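PDB 6X1L: WbbZ protein from Klebsiella pneumoniae subsp. pneumoniae NTUH-K2044, which is of unknown function but belongs to the polysaccharide pyruvyl transferase family and may therefore add pyruvyl groups to surface sugars. Local coordinates for residues A[37-42]-A[204-209]; A[52-55]-A[61-64]; A[87-92]-A[97-102]; A[152-157]-A[212-217]. All coordinates share one frame; numbering follows the deposited sequence.

Contact 1. Residues A[37-42]-A[204-209]; sequences VIASAT and FLARNS
Ser40 and Arg207 bring two helices within 5.1 Å of each other, CA to CA, and the axes of 37-42 and 204-209 approach to 8.1 Å at an angle of 115°. Small side chains, Ala39, Ser40 and Ala206, make most of the van der Waals part, joined by Arg207 through its CG. Ala39 CB meets Ala206 CB at 4.1 Å, and Ser40 CB lies 4.0 Å from Arg207 CG, the start of a chain that runs extended from there to NE.

Polar atoms sit in the same seam. Ser40 OG, turned back beside its own backbone N (chi1 -53°), comes within 2.8 Å of Ala206 O and 3.6 Å of Ala206 CB. Its hydrogen bonds are to Gly36 O, one turn earlier on its own helix, and to the hydroxyl of Thr210, which also bonds Ala206 O, tying the buried hydroxyl to both helices.

In fold terms, helix 33-48 packs with the six-stranded parallel sheet, whereas helix 203-218 links the first two strands of the four-stranded one. The crossing thus joins the two halves of the chain, an arrangement consistent with the GT-B clan to which the family is assigned.

Charge enters through Arg207. Its guanidinium passes Ser40 O obliquely, and its NH2 forms salt bridges with Asp44 and Glu47, further along helix 33-48.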
# COMPACT_ATOMS: atom_id res chain seq x y z
N VAL A 37 4.27 7.59 -6.32
CA VAL A 37 5.53 7.33 -7.00
C VAL A 37 6.25 8.63 -7.33
O VAL A 37 7.47 8.74 -7.18
CB VAL A 37 5.28 6.49 -8.27
CG1 VAL A 37 6.59 6.21 -8.98
CG2 VAL A 37 4.56 5.19 -7.92
N ILE A 38 5.50 9.65 -7.77
CA ILE A 38 6.11 10.95 -8.05
C ILE A 38 6.73 11.52 -6.78
O ILE A 38 7.85 12.05 -6.80
CB ILE A 38 5.08 11.92 -8.65
CG1 ILE A 38 4.49 11.34 -9.93
CG2 ILE A 38 5.72 13.29 -8.94
CD1 ILE A 38 3.50 12.26 -10.61
N ALA A 39 6.04 11.38 -5.65
CA ALA A 39 6.55 11.92 -4.40
C ALA A 39 7.79 11.16 -3.95
O ALA A 39 8.79 11.78 -3.55
CB ALA A 39 5.47 11.90 -3.33
N SER A 40 7.75 9.83 -3.99
CA SER A 40 8.92 9.02 -3.65
C SER A 40 10.14 9.49 -4.44
O SER A 40 11.20 9.75 -3.87
CB SER A 40 8.65 7.54 -3.93
OG SER A 40 7.47 7.10 -3.29
N ALA A 41 9.99 9.60 -5.76
CA ALA A 41 11.10 10.05 -6.61
C ALA A 41 11.52 11.48 -6.30
O ALA A 41 12.70 11.81 -6.41
CB ALA A 41 10.71 9.92 -8.08
N THR A 42 10.57 12.33 -5.91
CA THR A 42 10.93 13.69 -5.53
C THR A 42 11.73 13.70 -4.23
O THR A 42 12.69 14.47 -4.09
CB THR A 42 9.67 14.55 -5.39
OG1 THR A 42 8.93 14.50 -6.61
CG2 THR A 42 10.04 16.00 -5.10
N PHE A 204 7.71 8.24 4.09
CA PHE A 204 7.70 6.80 4.33
C PHE A 204 6.50 6.14 3.67
O PHE A 204 6.63 5.13 2.97
CB PHE A 204 7.72 6.52 5.83
CG PHE A 204 9.03 6.85 6.48
CD1 PHE A 204 10.03 5.89 6.59
CD2 PHE A 204 9.27 8.12 6.98
CE1 PHE A 204 11.24 6.19 7.19
CE2 PHE A 204 10.48 8.43 7.58
CZ PHE A 204 11.47 7.47 7.68
N LEU A 205 5.32 6.73 3.85
CA LEU A 205 4.12 6.21 3.21
C LEU A 205 4.24 6.24 1.69
O LEU A 205 3.82 5.29 1.01
CB LEU A 205 2.90 7.01 3.67
CG LEU A 205 1.52 6.62 3.13
CD1 LEU A 205 1.32 5.11 3.19
CD2 LEU A 205 0.45 7.33 3.93
N ALA A 206 4.84 7.30 1.13
CA ALA A 206 5.02 7.34 -0.32
C ALA A 206 5.96 6.24 -0.79
O ALA A 206 5.68 5.55 -1.78
CB ALA A 206 5.55 8.72 -0.76
N ARG A 207 7.09 6.06 -0.10
CA ARG A 207 8.06 5.07 -0.56
C ARG A 207 7.54 3.65 -0.37
O ARG A 207 7.77 2.78 -1.22
CB ARG A 207 9.39 5.27 0.16
CG ARG A 207 10.18 6.48 -0.36
CD ARG A 207 11.66 6.32 -0.08
NE ARG A 207 12.46 7.45 -0.56
CZ ARG A 207 12.82 8.48 0.20
NH1 ARG A 207 12.46 8.52 1.47
NH2 ARG A 207 13.56 9.46 -0.31
N ASN A 208 6.83 3.39 0.73
CA ASN A 208 6.34 2.03 0.96
C ASN A 208 5.16 1.69 0.06
O ASN A 208 5.05 0.55 -0.41
CB ASN A 208 6.00 1.84 2.44
CG ASN A 208 7.24 1.72 3.30
OD1 ASN A 208 8.22 1.10 2.90
ND2 ASN A 208 7.20 2.33 4.47
N SER A 209 4.29 2.66 -0.22
CA SER A 209 3.27 2.44 -1.25
C SER A 209 3.91 2.14 -2.60
O SER A 209 3.42 1.29 -3.35
CB SER A 209 2.35 3.65 -1.35
OG SER A 209 1.49 3.52 -2.48

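Contact 2. Residues A[52-55]-A[61-64]; sequences TYIP and RYSS
Tyr62 gives up the most surface here, and what it meets is the end of Ile54. The methyl CD1 of Ile54 lies at the edge of the phenol ring, near its plane, 3.8 Å from Tyr62 CE1. This is side-on aliphatic packing. The Tyr62 ring also meets that of Phe96, the planes inclined by about 30°. The side chains of Ile54 and Tyr62 slide past each other in opposite directions, bridging backbones that stay 10.8 Å apart between Ile54 CA and Tyr62 CA.

Ile54 spans its share of the gap with CG1 lodged between the backbone N and the carbonyl carbon (chi1 60°) and CD1 carried onward by a nearly extended second torsion.

Strand 53-55 is one of the two outermost strands of the six-stranded parallel sheet, and Ile54 pairs through its backbone with Phe24 and Tyr26 of strand 23-27. The 61-64 segment belongs to the loop that carries the chain past strand 23-27 to strand 67-71. Val25 of that intervening strand touches both Ile54 and Tyr62.

Pro55 adds a looser approach: its CB is directed away from 61-64, and it is the backbone atom Pro55 O that comes within 3.8 Å of Tyr62 OH. The phenol oxygen is hydrogen-bonded to the backbone N of Arg57, inside the same loop.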
# COMPACT_ATOMS: atom_id res chain seq x y z
N THR A 52 17.35 20.65 1.10
CA THR A 52 16.46 20.64 2.25
C THR A 52 15.18 21.39 1.94
O THR A 52 15.15 22.29 1.10
CB THR A 52 17.15 21.25 3.47
OG1 THR A 52 17.49 22.62 3.19
CG2 THR A 52 18.41 20.48 3.82
N TYR A 53 14.11 21.01 2.63
CA TYR A 53 12.80 21.61 2.41
C TYR A 53 12.03 21.58 3.72
O TYR A 53 12.39 20.87 4.66
CB TYR A 53 12.02 20.88 1.31
CG TYR A 53 11.66 19.45 1.66
CD1 TYR A 53 12.58 18.41 1.45
CD2 TYR A 53 10.42 19.12 2.20
CE1 TYR A 53 12.26 17.10 1.77
CE2 TYR A 53 10.10 17.81 2.53
CZ TYR A 53 11.02 16.81 2.31
OH TYR A 53 10.71 15.51 2.62
N ILE A 54 10.97 22.39 3.78
CA ILE A 54 10.01 22.31 4.87
C ILE A 54 8.67 21.94 4.25
O ILE A 54 8.31 22.47 3.19
CB ILE A 54 9.94 23.61 5.68
CG1 ILE A 54 9.51 24.79 4.79
CG2 ILE A 54 11.28 23.91 6.34
CD1 ILE A 54 9.07 26.00 5.57
N PRO A 55 7.91 21.02 4.85
CA PRO A 55 6.62 20.65 4.27
C PRO A 55 5.61 21.77 4.45
O PRO A 55 5.58 22.46 5.47
CB PRO A 55 6.22 19.40 5.06
CG PRO A 55 6.93 19.54 6.37
CD PRO A 55 8.23 20.25 6.07
N ARG A 61 2.71 30.95 8.42
CA ARG A 61 3.05 32.19 7.73
C ARG A 61 4.38 32.02 7.01
O ARG A 61 5.39 31.69 7.64
CB ARG A 61 3.10 33.36 8.72
CG ARG A 61 3.74 33.01 10.05
CD ARG A 61 3.69 34.18 11.01
NE ARG A 61 4.51 35.30 10.55
CZ ARG A 61 5.79 35.46 10.86
NH1 ARG A 61 6.41 34.57 11.63
NH2 ARG A 61 6.46 36.51 10.40
N TYR A 62 4.37 32.23 5.70
CA TYR A 62 5.57 32.16 4.88
C TYR A 62 5.93 33.54 4.35
O TYR A 62 5.10 34.46 4.33
CB TYR A 62 5.38 31.18 3.72
CG TYR A 62 5.04 29.77 4.17
CD1 TYR A 62 5.99 28.96 4.75
CD2 TYR A 62 3.76 29.26 4.00
CE1 TYR A 62 5.69 27.67 5.17
CE2 TYR A 62 3.44 27.98 4.40
CZ TYR A 62 4.41 27.19 4.99
OH TYR A 62 4.09 25.91 5.39
N SER A 63 7.18 33.67 3.92
CA SER A 63 7.71 34.95 3.47
C SER A 63 7.41 35.14 1.99
O SER A 63 7.80 34.31 1.16
CB SER A 63 9.21 35.03 3.73
OG SER A 63 9.77 36.19 3.15
N SER A 64 6.72 36.23 1.66
CA SER A 64 6.43 36.58 0.27
C SER A 64 7.66 37.04 -0.50
O SER A 64 7.53 37.42 -1.67
CB SER A 64 5.35 37.66 0.23
OG SER A 64 5.11 38.09 -1.10

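Contact 3. Residues A[87-92]-A[97-102]; sequences DFIQNN and HKVIIM
A beta-alpha-beta crossover, strand 67-71 to helix 84-92 to strand 98-104, brings Ile89 of its helix down onto Val99 and Ile101 of its second strand. Being two apart, Val99 and Ile101 present alternate positions of the strand to the same helix, and Ile89 serves both with different branches. Its CG2 methyl rests 4.5 Å from Val99 CG1, where the backbones come nearest, 8.1 Å between Ile89 CA and Val99 CA. The longer branch, with CG1 beside the backbone N (chi1 -64°) and then fully extended, takes CD1 to 4.2 Å from Ile101 CD1. These two isoleucine side chains cross at about a right angle and meet through their terminal methyls.

Leu77, Phe71 of strand 67-71 and Phe120 of strand 120-124 also pack against Ile89. Val99 is stitched through its backbone to Lys119 and Val121, while Ile100 pairs with Leu69 on the other neighbouring strand.

With methyls alone meeting across the interface, the cohesion between these two segments is that of buried branches fitting together, with no directional bond to set the position.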
# COMPACT_ATOMS: atom_id res chain seq x y z
N ASP A 87 -7.02 25.08 -7.27
CA ASP A 87 -7.47 25.86 -6.13
C ASP A 87 -6.35 26.06 -5.11
O ASP A 87 -6.25 27.12 -4.50
CB ASP A 87 -8.68 25.20 -5.48
CG ASP A 87 -9.92 25.26 -6.35
OD1 ASP A 87 -9.88 25.93 -7.40
OD2 ASP A 87 -10.95 24.65 -5.97
N PHE A 88 -5.52 25.03 -4.91
CA PHE A 88 -4.42 25.16 -3.96
C PHE A 88 -3.44 26.25 -4.39
O PHE A 88 -3.00 27.07 -3.57
CB PHE A 88 -3.68 23.83 -3.81
CG PHE A 88 -2.55 23.88 -2.82
CD1 PHE A 88 -2.78 23.69 -1.47
CD2 PHE A 88 -1.25 24.13 -3.24
CE1 PHE A 88 -1.75 23.74 -0.56
CE2 PHE A 88 -0.21 24.19 -2.33
CZ PHE A 88 -0.46 23.99 -0.99
N ILE A 89 -3.09 26.28 -5.67
CA ILE A 89 -2.11 27.25 -6.14
C ILE A 89 -2.69 28.66 -6.11
O ILE A 89 -2.03 29.61 -5.67
CB ILE A 89 -1.62 26.87 -7.55
CG1 ILE A 89 -0.87 25.54 -7.50
CG2 ILE A 89 -0.74 27.96 -8.13
CD1 ILE A 89 -0.33 25.09 -8.84
N GLN A 90 -3.94 28.82 -6.54
CA GLN A 90 -4.53 30.15 -6.62
C GLN A 90 -4.74 30.75 -5.23
O GLN A 90 -4.59 31.96 -5.05
CB GLN A 90 -5.86 30.09 -7.38
CG GLN A 90 -6.41 31.46 -7.73
CD GLN A 90 -7.63 31.39 -8.61
OE1 GLN A 90 -7.83 32.24 -9.48
NE2 GLN A 90 -8.47 30.38 -8.40
N ASN A 91 -5.08 29.92 -4.25
CA ASN A 91 -5.30 30.41 -2.89
C ASN A 91 -4.00 30.65 -2.13
O ASN A 91 -4.03 31.32 -1.09
CB ASN A 91 -6.17 29.42 -2.11
CG ASN A 91 -7.57 29.29 -2.69
OD1 ASN A 91 -8.08 30.22 -3.31
ND2 ASN A 91 -8.19 28.14 -2.48
N ASN A 92 -2.87 30.14 -2.61
CA ASN A 92 -1.61 30.24 -1.89
C ASN A 92 -0.52 30.96 -2.68
O ASN A 92 0.58 31.16 -2.14
CB ASN A 92 -1.11 28.84 -1.50
CG ASN A 92 -2.09 28.11 -0.60
OD1 ASN A 92 -2.55 28.65 0.41
ND2 ASN A 92 -2.42 26.88 -0.96
N HIS A 97 7.31 33.94 -2.82
CA HIS A 97 8.02 34.74 -3.81
C HIS A 97 7.84 34.16 -5.21
O HIS A 97 7.62 34.91 -6.17
CB HIS A 97 9.50 34.83 -3.44
CG HIS A 97 10.33 35.57 -4.44
ND1 HIS A 97 11.19 34.94 -5.31
CD2 HIS A 97 10.45 36.90 -4.70
CE1 HIS A 97 11.80 35.84 -6.07
NE2 HIS A 97 11.36 37.04 -5.71
N LYS A 98 7.94 32.84 -5.34
CA LYS A 98 7.74 32.14 -6.59
C LYS A 98 6.98 30.85 -6.31
O LYS A 98 6.97 30.35 -5.18
CB LYS A 98 9.06 31.80 -7.29
CG LYS A 98 9.88 32.99 -7.73
CD LYS A 98 9.19 33.74 -8.85
CE LYS A 98 10.05 34.89 -9.35
NZ LYS A 98 9.34 35.66 -10.40
N VAL A 99 6.36 30.30 -7.35
CA VAL A 99 5.76 28.98 -7.30
C VAL A 99 6.41 28.15 -8.39
O VAL A 99 6.29 28.46 -9.58
CB VAL A 99 4.23 29.02 -7.46
CG1 VAL A 99 3.70 27.62 -7.75
CG2 VAL A 99 3.59 29.56 -6.20
N ILE A 100 7.11 27.09 -7.99
CA ILE A 100 7.77 26.18 -8.92
C ILE A 100 6.88 24.96 -9.08
O ILE A 100 6.63 24.23 -8.11
CB ILE A 100 9.17 25.79 -8.43
CG1 ILE A 100 10.08 27.01 -8.35
CG2 ILE A 100 9.77 24.73 -9.34
CD1 ILE A 100 11.48 26.70 -7.88
N ILE A 101 6.41 24.73 -10.30
CA ILE A 101 5.59 23.56 -10.61
C ILE A 101 6.53 22.47 -11.11
O ILE A 101 7.10 22.58 -12.20
CB ILE A 101 4.50 23.89 -11.63
CG1 ILE A 101 3.54 24.93 -11.06
CG2 ILE A 101 3.76 22.62 -12.04
CD1 ILE A 101 2.39 25.28 -11.98
N MSE A 102 6.70 21.42 -10.32
CA MSE A 102 7.56 20.29 -10.69
C MSE A 102 6.98 19.59 -11.93
O MSE A 102 5.80 19.78 -12.23
CB MSE A 102 7.71 19.35 -9.49
CG MSE A 102 8.38 20.02 -8.29
SE MSE A 102 10.24 20.57 -8.63
CE MSE A 102 11.10 18.89 -8.11

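Contact 4. Residues A[152-157]-A[212-217]; sequences FYLDLN and CMINFL
This is a buried, wholly aliphatic contact between the connection running from one parallel sheet to the other and a helix of the second sheet's half. Segment 152-157 lies between strand 144-146, at the edge of the six-stranded sheet, and strand 167-172, at the edge of the four-stranded one; 212-217 is the later part of helix 203-218.

A single methyl does the work on the helix side. Ile214 CD1 receives Leu156 CD1 at 3.8 Å and Leu154 CD2 at 4.0 Å. The first torsion of Ile214 puts CG1 beside the backbone N (chi1 -72°), and the fully extended second torsion sends CD1 straight out from the helix, which, with the reach of Leu156, spans the 9.3 Å between Leu156 CA and Ile214 CA. Leu154 reaches toward Ile214 tip to tip. Leu156 arrives differently: the two side chains cross obliquely, and the CD1 branch of the leucine makes the approach.

Between the leucines, Asp155 is the centre of an inverse gamma turn. The bend is consistent with two residues so close in sequence both reaching one methyl, while Asp155 itself is exposed. The backbone N of Asp155 is hydrogen-bonded to Asp44 of helix 33-48.

Tyr159, further along the connection, touches both Leu154 and Ile214. Leu154 also packs on Asp44 of helix 33-48 and on Leu233 of helix 228-236, while Cys212 and Phe216 of helix 203-218 pack on Trp195 and Tyr199 of the second subunit.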
# COMPACT_ATOMS: atom_id res chain seq x y z
N PHE A 152 11.14 9.10 -13.24
CA PHE A 152 12.37 8.60 -13.83
C PHE A 152 13.58 8.85 -12.93
O PHE A 152 14.62 8.22 -13.13
CB PHE A 152 12.57 9.21 -15.22
CG PHE A 152 11.50 8.78 -16.20
CD1 PHE A 152 11.61 7.58 -16.89
CD2 PHE A 152 10.37 9.56 -16.39
CE1 PHE A 152 10.62 7.17 -17.76
CE2 PHE A 152 9.38 9.16 -17.27
CZ PHE A 152 9.50 7.96 -17.96
N TYR A 153 13.44 9.71 -11.92
CA TYR A 153 14.48 9.93 -10.91
C TYR A 153 14.44 8.91 -9.78
O TYR A 153 15.24 9.03 -8.84
CB TYR A 153 14.37 11.33 -10.30
CG TYR A 153 15.04 12.42 -11.11
CD1 TYR A 153 16.38 12.73 -10.91
CD2 TYR A 153 14.33 13.16 -12.05
CE1 TYR A 153 17.00 13.73 -11.64
CE2 TYR A 153 14.93 14.16 -12.78
CZ TYR A 153 16.27 14.44 -12.57
OH TYR A 153 16.88 15.44 -13.29
N LEU A 154 13.53 7.94 -9.83
CA LEU A 154 13.38 7.00 -8.71
C LEU A 154 14.65 6.20 -8.50
O LEU A 154 15.19 5.60 -9.44
CB LEU A 154 12.20 6.07 -8.99
CG LEU A 154 11.68 5.20 -7.83
CD1 LEU A 154 10.98 6.06 -6.79
CD2 LEU A 154 10.74 4.14 -8.38
N ASP A 155 15.15 6.19 -7.26
CA ASP A 155 16.32 5.40 -6.88
C ASP A 155 15.88 3.94 -6.74
O ASP A 155 15.68 3.41 -5.64
CB ASP A 155 16.94 5.94 -5.60
CG ASP A 155 18.23 5.24 -5.24
OD1 ASP A 155 18.73 4.45 -6.06
OD2 ASP A 155 18.73 5.47 -4.12
N LEU A 156 15.77 3.27 -7.89
CA LEU A 156 14.99 2.05 -8.01
C LEU A 156 15.49 0.93 -7.10
O LEU A 156 14.68 0.14 -6.59
CB LEU A 156 14.99 1.58 -9.46
CG LEU A 156 14.12 0.38 -9.84
CD1 LEU A 156 12.65 0.68 -9.57
CD2 LEU A 156 14.34 0.02 -11.31
N ASN A 157 16.80 0.84 -6.86
CA ASN A 157 17.34 -0.35 -6.21
C ASN A 157 16.95 -0.46 -4.75
O ASN A 157 17.03 -1.56 -4.18
CB ASN A 157 18.86 -0.38 -6.36
CG ASN A 157 19.29 -0.77 -7.76
OD1 ASN A 157 19.31 0.05 -8.67
ND2 ASN A 157 19.64 -2.04 -7.93
N CYS A 212 5.09 -1.39 -2.70
CA CYS A 212 3.97 -2.29 -2.96
C CYS A 212 3.73 -2.45 -4.46
O CYS A 212 3.66 -3.57 -4.97
CB CYS A 212 2.71 -1.78 -2.27
SG CYS A 212 2.69 -1.99 -0.48
N MSE A 213 3.59 -1.34 -5.17
CA MSE A 213 3.33 -1.40 -6.60
C MSE A 213 4.46 -2.13 -7.33
O MSE A 213 4.22 -2.96 -8.20
CB MSE A 213 3.16 0.00 -7.19
CG MSE A 213 1.99 0.80 -6.61
SE MSE A 213 1.95 2.58 -7.46
CE MSE A 213 1.15 2.07 -9.16
N ILE A 214 5.69 -1.80 -6.95
CA ILE A 214 6.86 -2.44 -7.55
C ILE A 214 6.89 -3.93 -7.21
O ILE A 214 7.14 -4.76 -8.09
CB ILE A 214 8.15 -1.72 -7.11
CG1 ILE A 214 8.25 -0.35 -7.80
CG2 ILE A 214 9.37 -2.58 -7.41
CD1 ILE A 214 9.49 0.42 -7.43
N ASN A 215 6.65 -4.28 -5.94
CA ASN A 215 6.59 -5.70 -5.57
C ASN A 215 5.61 -6.46 -6.44
O ASN A 215 5.89 -7.58 -6.88
CB ASN A 215 6.20 -5.86 -4.10
CG ASN A 215 7.26 -5.37 -3.14
OD1 ASN A 215 8.44 -5.26 -3.49
ND2 ASN A 215 6.85 -5.08 -1.92
N PHE A 216 4.44 -5.87 -6.68
CA PHE A 216 3.43 -6.53 -7.51
C PHE A 216 3.96 -6.77 -8.91
O PHE A 216 3.85 -7.88 -9.45
CB PHE A 216 2.16 -5.68 -7.55
CG PHE A 216 1.11 -6.21 -8.47
CD1 PHE A 216 0.24 -7.21 -8.05
CD2 PHE A 216 0.98 -5.72 -9.77
CE1 PHE A 216 -0.73 -7.71 -8.90
CE2 PHE A 216 0.01 -6.21 -10.62
CZ PHE A 216 -0.84 -7.21 -10.19
N LEU A 217 4.56 -5.74 -9.52
CA LEU A 217 4.95 -5.82 -10.92
C LEU A 217 6.17 -6.71 -11.13
O LEU A 217 6.30 -7.32 -12.19
CB LEU A 217 5.23 -4.41 -11.45
CG LEU A 217 4.04 -3.46 -11.46
CD1 LEU A 217 4.50 -2.03 -11.71
CD2 LEU A 217 3.03 -3.90 -12.51

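How the contacts relate
Contacts 1 and 4 both use helix 203-218 and lie with centres about 9 Å apart; their segments alternate along the chain. Leu154 touches Ser40 and Ala41, and Met213 packs on Val37, so the two form one continuous seam between the halves of the chain, and both also reach the second subunit. Contacts 2 and 3 both reach the six-stranded sheet, with centres about 12 Å apart, and meet where Ser64 lies against His97. Both fall in sequence between the segments of contact 1, about 21 Å from it centre to centre, although Thr42 still packs on Met102. Contacts 2 and 3 thus lie within one half, while contacts 1 and 4 join it to the other.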